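Local coordinates for protein MlnE (Bacillus amyloliquefaciens subsp. plantarum, PDB 5D2E) that binds NADP as the N-terminal, B-type ketoreductase of a macrolactin polyketide synthase and probably reduces beta-keto groups on the growing chain, at residues T71-Q76 / D227-E232; G283-L288 / I447-W452; A290-K295 / A482-S487. One frame throughout, in Å; residues are numbered along the deposited sequence.

Interaction 1. Residues T71-Q76 / D227-E232; sequences TVMKRQ and DVISFE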
# COMPACT_ATOMS: atom_id res chain seq x y z
N THR A 71 -20.18 23.98 10.55
CA THR A 71 -21.68 24.24 10.52
C THR A 71 -22.49 23.07 10.18
O THR A 71 -23.50 22.77 10.84
CB THR A 71 -21.99 25.29 9.46
OG1 THR A 71 -21.24 26.44 9.80
CG2 THR A 71 -23.49 25.62 9.46
N VAL A 72 -22.06 22.32 9.14
CA VAL A 72 -22.88 21.23 8.73
C VAL A 72 -22.90 20.18 9.80
O VAL A 72 -23.89 19.47 9.97
CB VAL A 72 -22.46 20.61 7.33
CG1 VAL A 72 -21.17 19.79 7.46
CG2 VAL A 72 -23.54 19.69 6.85
N MET A 73 -21.77 20.00 10.49
CA MET A 73 -21.73 18.95 11.49
C MET A 73 -22.51 19.41 12.73
O MET A 73 -23.20 18.62 13.36
CB MET A 73 -20.29 18.60 11.89
CG MET A 73 -19.47 17.82 10.86
SD MET A 73 -20.28 16.34 10.35
CE MET A 73 -20.33 15.35 11.80
N LYS A 74 -22.40 20.69 13.11
CA LYS A 74 -23.29 21.19 14.23
C LYS A 74 -24.80 20.97 13.93
O LYS A 74 -25.57 20.43 14.78
CB LYS A 74 -23.06 22.69 14.46
CG LYS A 74 -21.68 23.02 14.94
CD LYS A 74 -21.33 22.32 16.29
CE LYS A 74 -22.17 22.85 17.46
NZ LYS A 74 -21.84 22.10 18.68
N ARG A 75 -25.17 21.28 12.68
CA ARG A 75 -26.56 21.02 12.26
C ARG A 75 -26.91 19.56 12.28
O ARG A 75 -27.96 19.15 12.80
CB ARG A 75 -26.86 21.63 10.92
CG ARG A 75 -28.35 21.50 10.59
CD ARG A 75 -28.79 22.34 9.39
NE ARG A 75 -27.85 23.43 9.08
CZ ARG A 75 -26.98 23.41 8.07
NH1 ARG A 75 -26.96 22.37 7.24
NH2 ARG A 75 -26.15 24.44 7.88
N GLN A 76 -25.98 18.73 11.84
CA GLN A 76 -26.24 17.31 11.83
C GLN A 76 -26.48 16.73 13.24
O GLN A 76 -27.27 15.80 13.45
CB GLN A 76 -25.04 16.60 11.15
CG GLN A 76 -25.31 15.13 10.91
CD GLN A 76 -26.04 14.86 9.62
OE1 GLN A 76 -26.58 15.77 9.02
NE2 GLN A 76 -25.98 13.60 9.13
N ASP A 227 -23.59 13.03 5.81
CA ASP A 227 -24.40 11.82 5.74
C ASP A 227 -23.59 10.54 5.70
O ASP A 227 -24.02 9.52 6.21
CB ASP A 227 -25.38 11.91 4.57
CG ASP A 227 -26.50 12.97 4.82
OD1 ASP A 227 -26.95 13.17 5.99
OD2 ASP A 227 -26.83 13.64 3.85
N VAL A 228 -22.46 10.57 5.04
CA VAL A 228 -21.54 9.40 5.05
C VAL A 228 -21.01 9.12 6.43
O VAL A 228 -21.01 7.97 6.88
CB VAL A 228 -20.38 9.59 4.07
CG1 VAL A 228 -19.30 8.53 4.30
CG2 VAL A 228 -20.90 9.53 2.67
N ILE A 229 -20.65 10.18 7.16
CA ILE A 229 -20.20 9.99 8.57
C ILE A 229 -21.29 9.33 9.41
O ILE A 229 -21.03 8.34 10.13
CB ILE A 229 -19.73 11.33 9.16
CG1 ILE A 229 -18.47 11.81 8.42
CG2 ILE A 229 -19.46 11.24 10.62
CD1 ILE A 229 -18.09 13.26 8.67
N SER A 230 -22.51 9.86 9.32
CA SER A 230 -23.59 9.23 10.08
C SER A 230 -23.87 7.78 9.69
O SER A 230 -24.26 6.97 10.52
CB SER A 230 -24.87 10.07 9.94
OG SER A 230 -24.71 11.37 10.58
N PHE A 231 -23.75 7.49 8.40
CA PHE A 231 -23.95 6.17 7.91
C PHE A 231 -22.89 5.25 8.51
O PHE A 231 -23.18 4.13 8.95
CB PHE A 231 -23.90 6.19 6.37
CG PHE A 231 -24.14 4.84 5.74
CD1 PHE A 231 -25.47 4.41 5.48
CD2 PHE A 231 -23.08 4.02 5.36
CE1 PHE A 231 -25.70 3.17 4.88
CE2 PHE A 231 -23.32 2.76 4.78
CZ PHE A 231 -24.64 2.34 4.56
N GLU A 232 -21.65 5.71 8.51
CA GLU A 232 -20.55 4.91 9.10
C GLU A 232 -20.82 4.66 10.59
O GLU A 232 -20.64 3.53 11.11
CB GLU A 232 -19.20 5.64 8.90
CG GLU A 232 -18.67 5.55 7.47
CD GLU A 232 -18.00 4.22 7.19
OE1 GLU A 232 -17.72 3.51 8.18
OE2 GLU A 232 -17.73 3.91 6.02

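Interaction 2. Residues G283-L288 / I447-W452; sequences GGLGYL and INWPLW. With NAP (NADP nicotinamide-adenine-dinucleotide phosphate), chain B.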
# COMPACT_ATOMS: atom_id res chain seq x y z
N GLY A 283 19.37 -8.25 -3.69
CA GLY A 283 18.65 -8.83 -2.54
C GLY A 283 18.07 -10.20 -2.91
O GLY A 283 18.27 -10.69 -3.97
N GLY A 284 17.38 -10.82 -1.99
CA GLY A 284 16.89 -12.16 -2.14
C GLY A 284 15.97 -12.37 -3.33
O GLY A 284 16.32 -13.11 -4.27
N LEU A 285 14.81 -11.72 -3.33
CA LEU A 285 13.88 -11.90 -4.45
C LEU A 285 14.41 -11.29 -5.71
O LEU A 285 14.28 -11.85 -6.81
CB LEU A 285 12.52 -11.29 -4.12
CG LEU A 285 11.73 -11.99 -3.03
CD1 LEU A 285 10.26 -11.57 -3.08
CD2 LEU A 285 11.86 -13.51 -3.18
N GLY A 286 15.01 -10.13 -5.57
CA GLY A 286 15.56 -9.40 -6.75
C GLY A 286 16.52 -10.28 -7.59
O GLY A 286 16.46 -10.31 -8.83
N TYR A 287 17.43 -10.96 -6.88
CA TYR A 287 18.40 -11.84 -7.51
C TYR A 287 17.77 -13.12 -8.01
O TYR A 287 18.14 -13.58 -9.06
CB TYR A 287 19.62 -12.09 -6.55
CG TYR A 287 20.67 -12.90 -7.29
CD1 TYR A 287 21.38 -12.34 -8.32
CD2 TYR A 287 20.84 -14.27 -7.04
CE1 TYR A 287 22.31 -13.09 -9.06
CE2 TYR A 287 21.76 -15.03 -7.78
CZ TYR A 287 22.48 -14.42 -8.79
OH TYR A 287 23.40 -15.12 -9.55
N LEU A 288 16.78 -13.67 -7.31
CA LEU A 288 16.10 -14.87 -7.70
C LEU A 288 15.39 -14.60 -9.03
O LEU A 288 15.49 -15.38 -9.95
CB LEU A 288 15.07 -15.23 -6.65
CG LEU A 288 14.23 -16.47 -6.92
CD1 LEU A 288 15.14 -17.65 -6.61
CD2 LEU A 288 12.95 -16.63 -6.11
N ILE A 447 2.23 -7.08 -7.26
CA ILE A 447 1.99 -8.41 -6.71
C ILE A 447 2.11 -8.41 -5.18
O ILE A 447 3.17 -8.07 -4.66
CB ILE A 447 2.99 -9.45 -7.26
CG1 ILE A 447 2.94 -9.49 -8.77
CG2 ILE A 447 2.70 -10.81 -6.63
CD1 ILE A 447 4.07 -10.28 -9.45
N ASN A 448 1.03 -8.77 -4.48
CA ASN A 448 1.10 -8.83 -3.04
C ASN A 448 1.65 -10.26 -2.66
O ASN A 448 0.88 -11.25 -2.51
CB ASN A 448 -0.24 -8.67 -2.45
CG ASN A 448 -0.89 -7.32 -2.77
OD1 ASN A 448 -1.77 -7.27 -3.60
ND2 ASN A 448 -0.50 -6.27 -2.06
N TRP A 449 2.95 -10.31 -2.55
CA TRP A 449 3.63 -11.56 -2.15
C TRP A 449 3.47 -11.91 -0.66
O TRP A 449 3.52 -11.04 0.19
CB TRP A 449 5.11 -11.39 -2.36
CG TRP A 449 5.58 -11.27 -3.75
CD1 TRP A 449 6.29 -10.21 -4.27
CD2 TRP A 449 5.44 -12.21 -4.82
NE1 TRP A 449 6.58 -10.45 -5.55
CE2 TRP A 449 6.09 -11.66 -5.93
CE3 TRP A 449 4.86 -13.48 -4.94
CZ2 TRP A 449 6.20 -12.35 -7.17
CZ3 TRP A 449 5.02 -14.20 -6.17
CH2 TRP A 449 5.62 -13.59 -7.28
N PRO A 450 3.25 -13.19 -0.36
CA PRO A 450 3.36 -13.67 0.99
C PRO A 450 4.85 -13.94 1.32
O PRO A 450 5.75 -13.61 0.51
CB PRO A 450 2.56 -14.95 0.93
CG PRO A 450 3.01 -15.51 -0.38
CD PRO A 450 3.25 -14.31 -1.29
N LEU A 451 5.11 -14.51 2.51
CA LEU A 451 6.49 -14.90 2.90
C LEU A 451 6.99 -16.04 2.04
O LEU A 451 6.27 -17.03 1.78
CB LEU A 451 6.56 -15.36 4.36
CG LEU A 451 6.59 -14.21 5.32
CD1 LEU A 451 6.41 -14.77 6.75
CD2 LEU A 451 7.89 -13.43 5.13
N TRP A 452 8.17 -15.83 1.52
CA TRP A 452 8.83 -16.81 0.69
C TRP A 452 9.86 -17.61 1.54
O TRP A 452 10.39 -17.10 2.51
CB TRP A 452 9.66 -16.19 -0.36
CG TRP A 452 8.98 -15.49 -1.46
CD1 TRP A 452 8.18 -14.41 -1.35
CD2 TRP A 452 9.11 -15.78 -2.85
NE1 TRP A 452 7.76 -14.01 -2.60
CE2 TRP A 452 8.35 -14.81 -3.55
CE3 TRP A 452 9.82 -16.73 -3.60
CZ2 TRP A 452 8.27 -14.78 -4.94
CZ3 TRP A 452 9.75 -16.70 -4.98
CH2 TRP A 452 8.97 -15.73 -5.64
PA NAP B . 16.02 -8.02 0.61
O1A NAP B . 16.93 -9.25 0.31
O2A NAP B . 16.31 -7.04 1.73
O5B NAP B . 16.11 -7.18 -0.76
C5B NAP B . 15.60 -5.86 -0.80
C4B NAP B . 16.70 -5.05 -1.43
O4B NAP B . 16.26 -3.68 -1.52
C3B NAP B . 18.03 -5.02 -0.63
O3B NAP B . 19.07 -5.71 -1.33
C2B NAP B . 18.38 -3.52 -0.54
O2B NAP B . 19.74 -3.30 -0.81
C1B NAP B . 17.42 -2.89 -1.58
N9A NAP B . 17.02 -1.53 -1.28
C8A NAP B . 16.42 -1.05 -0.13
N7A NAP B . 16.24 0.32 -0.19
C5A NAP B . 16.65 0.70 -1.42
C6A NAP B . 16.75 1.95 -2.13
N6A NAP B . 16.28 3.08 -1.50
N1A NAP B . 17.35 1.96 -3.40
C2A NAP B . 17.79 0.81 -3.95
N3A NAP B . 17.73 -0.40 -3.34
C4A NAP B . 17.20 -0.51 -2.11
O3 NAP B . 14.46 -8.48 0.75
PN NAP B . 13.69 -9.60 -0.13
O1N NAP B . 13.24 -10.74 0.77
O2N NAP B . 14.48 -9.73 -1.41
O5D NAP B . 12.31 -8.90 -0.60
C5D NAP B . 12.41 -8.07 -1.80
C4D NAP B . 11.09 -7.32 -2.08
O4D NAP B . 9.97 -8.19 -2.07
C3D NAP B . 10.85 -6.29 -0.97
O3D NAP B . 10.41 -5.08 -1.56
C2D NAP B . 9.80 -6.92 -0.08
O2D NAP B . 9.00 -5.93 0.63
C1D NAP B . 9.00 -7.84 -1.04
N1N NAP B . 8.43 -8.99 -0.30
C2N NAP B . 9.23 -10.03 0.14
C3N NAP B . 8.75 -11.14 0.86
C7N NAP B . 9.67 -12.31 1.32
O7N NAP B . 9.23 -13.23 2.00
N7N NAP B . 10.97 -12.39 0.98
C4N NAP B . 7.38 -11.16 1.17
C5N NAP B . 6.58 -10.08 0.77
C6N NAP B . 7.11 -9.02 0.02
P2B NAP B . 20.58 -2.00 -0.28
O1X NAP B . 20.52 -1.95 1.24
O2X NAP B . 22.02 -2.20 -0.86
O3X NAP B . 19.89 -0.80 -0.87

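Interaction 3. Residues A290-K295 / A482-S487; sequences AEYLAK and AAFQDS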
# COMPACT_ATOMS: atom_id res chain seq x y z
N ALA A 290 16.39 -12.16 -11.14
CA ALA A 290 17.40 -11.88 -12.18
C ALA A 290 17.86 -13.21 -12.84
O ALA A 290 17.95 -13.29 -14.06
CB ALA A 290 18.60 -11.12 -11.64
N GLU A 291 18.08 -14.24 -12.05
CA GLU A 291 18.49 -15.53 -12.62
C GLU A 291 17.36 -16.09 -13.49
O GLU A 291 17.61 -16.64 -14.56
CB GLU A 291 18.76 -16.59 -11.57
CG GLU A 291 19.87 -16.36 -10.59
CD GLU A 291 20.02 -17.58 -9.67
OE1 GLU A 291 19.03 -18.02 -8.99
OE2 GLU A 291 21.15 -18.08 -9.66
N TYR A 292 16.13 -16.01 -13.00
CA TYR A 292 14.97 -16.46 -13.74
C TYR A 292 14.87 -15.81 -15.11
O TYR A 292 14.66 -16.51 -16.15
CB TYR A 292 13.71 -16.18 -12.94
CG TYR A 292 12.43 -16.65 -13.61
CD1 TYR A 292 12.09 -18.00 -13.61
CD2 TYR A 292 11.58 -15.76 -14.22
CE1 TYR A 292 10.93 -18.44 -14.20
CE2 TYR A 292 10.40 -16.21 -14.81
CZ TYR A 292 10.08 -17.55 -14.78
OH TYR A 292 8.92 -18.03 -15.38
N LEU A 293 15.08 -14.50 -15.14
CA LEU A 293 15.00 -13.74 -16.41
C LEU A 293 16.20 -14.03 -17.35
O LEU A 293 16.06 -14.07 -18.58
CB LEU A 293 14.99 -12.26 -16.15
CG LEU A 293 13.76 -11.67 -15.40
CD1 LEU A 293 13.74 -10.15 -15.55
CD2 LEU A 293 12.47 -12.29 -15.92
N ALA A 294 17.37 -14.19 -16.78
CA ALA A 294 18.57 -14.58 -17.54
C ALA A 294 18.40 -15.94 -18.22
O ALA A 294 18.91 -16.14 -19.31
CB ALA A 294 19.78 -14.60 -16.63
N LYS A 295 17.64 -16.85 -17.61
CA LYS A 295 17.39 -18.11 -18.21
C LYS A 295 16.36 -18.09 -19.34
O LYS A 295 16.34 -18.98 -20.16
CB LYS A 295 16.96 -19.06 -17.15
CG LYS A 295 18.07 -19.31 -16.17
CD LYS A 295 17.57 -20.32 -15.17
CE LYS A 295 18.41 -20.25 -13.93
NZ LYS A 295 17.77 -21.18 -12.98
N ALA A 482 6.53 -19.33 -10.61
CA ALA A 482 5.43 -19.67 -11.46
C ALA A 482 4.18 -18.75 -11.23
O ALA A 482 3.38 -18.56 -12.14
CB ALA A 482 5.01 -21.09 -11.21
N ALA A 483 3.97 -18.31 -9.98
CA ALA A 483 2.86 -17.39 -9.68
C ALA A 483 3.11 -16.07 -10.45
O ALA A 483 2.18 -15.50 -11.01
CB ALA A 483 2.72 -17.18 -8.20
N PHE A 484 4.35 -15.64 -10.52
CA PHE A 484 4.73 -14.48 -11.27
C PHE A 484 4.43 -14.68 -12.73
O PHE A 484 3.78 -13.86 -13.37
CB PHE A 484 6.19 -14.22 -11.11
CG PHE A 484 6.74 -13.22 -12.07
CD1 PHE A 484 6.58 -11.88 -11.84
CD2 PHE A 484 7.40 -13.64 -13.24
CE1 PHE A 484 7.07 -10.97 -12.70
CE2 PHE A 484 7.89 -12.70 -14.11
CZ PHE A 484 7.70 -11.36 -13.85
N GLN A 485 4.89 -15.81 -13.25
CA GLN A 485 4.60 -16.21 -14.63
C GLN A 485 3.12 -16.21 -14.92
O GLN A 485 2.68 -15.63 -15.92
CB GLN A 485 5.24 -17.61 -14.88
CG GLN A 485 5.42 -18.02 -16.30
CD GLN A 485 6.28 -17.07 -17.12
OE1 GLN A 485 7.39 -16.66 -16.74
NE2 GLN A 485 5.78 -16.76 -18.30
N ASP A 486 2.30 -16.79 -14.05
CA ASP A 486 0.87 -16.78 -14.27
C ASP A 486 0.29 -15.34 -14.21
O ASP A 486 -0.53 -14.94 -15.04
CB ASP A 486 0.17 -17.56 -13.18
CG ASP A 486 -1.30 -17.84 -13.50
OD1 ASP A 486 -1.82 -17.43 -14.58
OD2 ASP A 486 -1.95 -18.49 -12.65
N SER A 487 0.71 -14.61 -13.19
CA SER A 487 0.24 -13.23 -12.94
C SER A 487 0.46 -12.37 -14.15
O SER A 487 -0.41 -11.62 -14.54
CB SER A 487 0.97 -12.66 -11.76
OG SER A 487 0.52 -13.32 -10.61

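Interaction 1. Residues T71-Q76 / D227-E232
Gln76 carries most of this helix-helix contact, reaching across to Ser230 and Asp227 through its amide nitrogen. Gln76 NE2 donates to Ser230 OG at 2.9 Å along an almost straight line (175°), with the hydroxyl oxygen lying in the amide plane. A second, weak bond runs from Gln76 NE2 to Asp227 OD1 at 3.3 Å, where carboxylate and amide are clearly turned against each other. CG of Gln76 stands opposite the backbone N (chi1 -172°) and the chain then bends at chi2, which brings the amide across the gap between segment axes that pass 11.4 Å apart. The other partners define how this buried group sits: Gln223 NE2 donates to both Gln76 OE1 and Asp227 OD1, and Ser230 OG also bonds to Lys52 O. One nitrogen therefore serves two acceptors, while the amide oxygen is held separately.

Beside the polar cluster, Met73 and Ile229 supply an apolar touch. The methionine chain, folded at chi2 and chi3, presents SD to Ile229 CD1 at 4.1 Å. Between these two segments the contact is made by side chains alone. It belongs to the Rossmann-like structural half of the ketoreductase, remote from the cofactor: the segments run at 46° to each other on helices 70-76 and 222-233, and Ile229 continues onto Leu174 and Leu176 of strand 171-180.

Interaction 2. Residues G283-L288 / I447-W452
An indole that faces a leucine methyl while its own backbone clasps the cofactor is the striking element here: Leu285 CD2 sits over one face of Trp452, and Trp452 N donates to the nicotinamide carboxamide O7N of NADP at 2.8 Å. The setting is a Rossmann fold, with Gly283 and Gly286 in what fits a GxGxxG-type turn and Gly283 at the N-cap of helix 284-296. The helix start binds the diphosphate in the classical manner. Gly284 N reaches NADP O1A at 2.8 Å, Leu285 N reaches O2N on the other phosphorus, and the positive end of the helix dipole probably favours these anionic oxygens.

Leu285 thus has two roles. Its amide holds a phosphate, and its side chain, with CG set opposite the carbonyl carbon (chi1 -68°), turns to the tryptophan. CD2 makes a CH-pi contact 3.8 Å from the centroid of the Trp452 five-membered ring and 18° off its normal, whereas CD1 lies 3.5 Å from Trp452 NE1 and packs against the cofactor ribose oxygen O4D. One turn on, Leu288 CD2 meets CZ3 of the same indole at 3.4 Å. At the edge of Trp452, in plane, lies Trp449 CB; the Trp449 indole takes Trp452 CZ2 over one face, near the rim, and Ile447 CG2 over the centre of the other. Helix, strand end and dinucleotide consequently form one packed unit in this catalytic half of the ketoreductase. Nicotinamide C4N, the carbon that carries the hydride in the reduced cofactor, lies 3.0 Å from Pro450 O.

Interaction 3. Residues A290-K295 / A482-S487
Gln485 OE1 takes a hydrogen bond from Tyr292 OH at 2.5 Å, a length so short that its exact value is doubtful, and a second, weak one from Gln296 NE2. The glutamine oxygen lies at the edge of the tyrosine ring, in its plane, while the amide itself is turned 47° from that plane. Both side chains leave their helices toward the other segment. The ring of Tyr292 sets out with CG opposite the backbone N (chi1 -178°), and Gln485 starts in the same sense before bending at chi2, so that the two meet roughly at a right angle. The other end of the amide is occupied as well: Gln485 NE2 donates to Phe268 O, which settles which way round the group sits.

Next to this bond Phe484 contributes the apolar part. Its CD2 approaches Tyr292 CE2 at 4.3 Å, and its ring also meets Phe289 edge-to-face, tying helix 477-488 to an earlier turn of helix 284-296. Within the second helix, Ala483 O receives both Ser487 N and Ser487 OG, each at 2.8 Å and from opposite faces of the carbonyl plane; the hydroxyl comes in 40° above that plane. The contact therefore joins the helix following the glycine-rich turn to a helix near the C-terminal end of the ketoreductase. With Tyr292 as donor and the amide oxygen as acceptor, and the amide nitrogen committed to Phe268 O, the chemistry implies a directed, orientation-specific link in a partly buried interface, alongside the contact of Phe484 and Tyr292 ring carbons.

In the fold
Interactions 2 and 3 share helix 284-296: its first turn holds the NADP diphosphate, and later turns meet helix 477-488. Their centres are 11 Å apart and they touch directly, Trp449 CH2 lying 3.9 Å from Phe484 CB and Ile447 CD1 3.8 Å from Phe484 CD1. Phe484, whose side chain is about 11 Å from the cofactor, thus stands one layer behind the strand that borders the nicotinamide. Interaction 1 belongs to the other half of the molecule, with its centre 45 Å from that of interaction 2 and 51 Å from that of interaction 3. This fits the two Rossmann-like halves of such ketoreductases, of which one binds the cofactor.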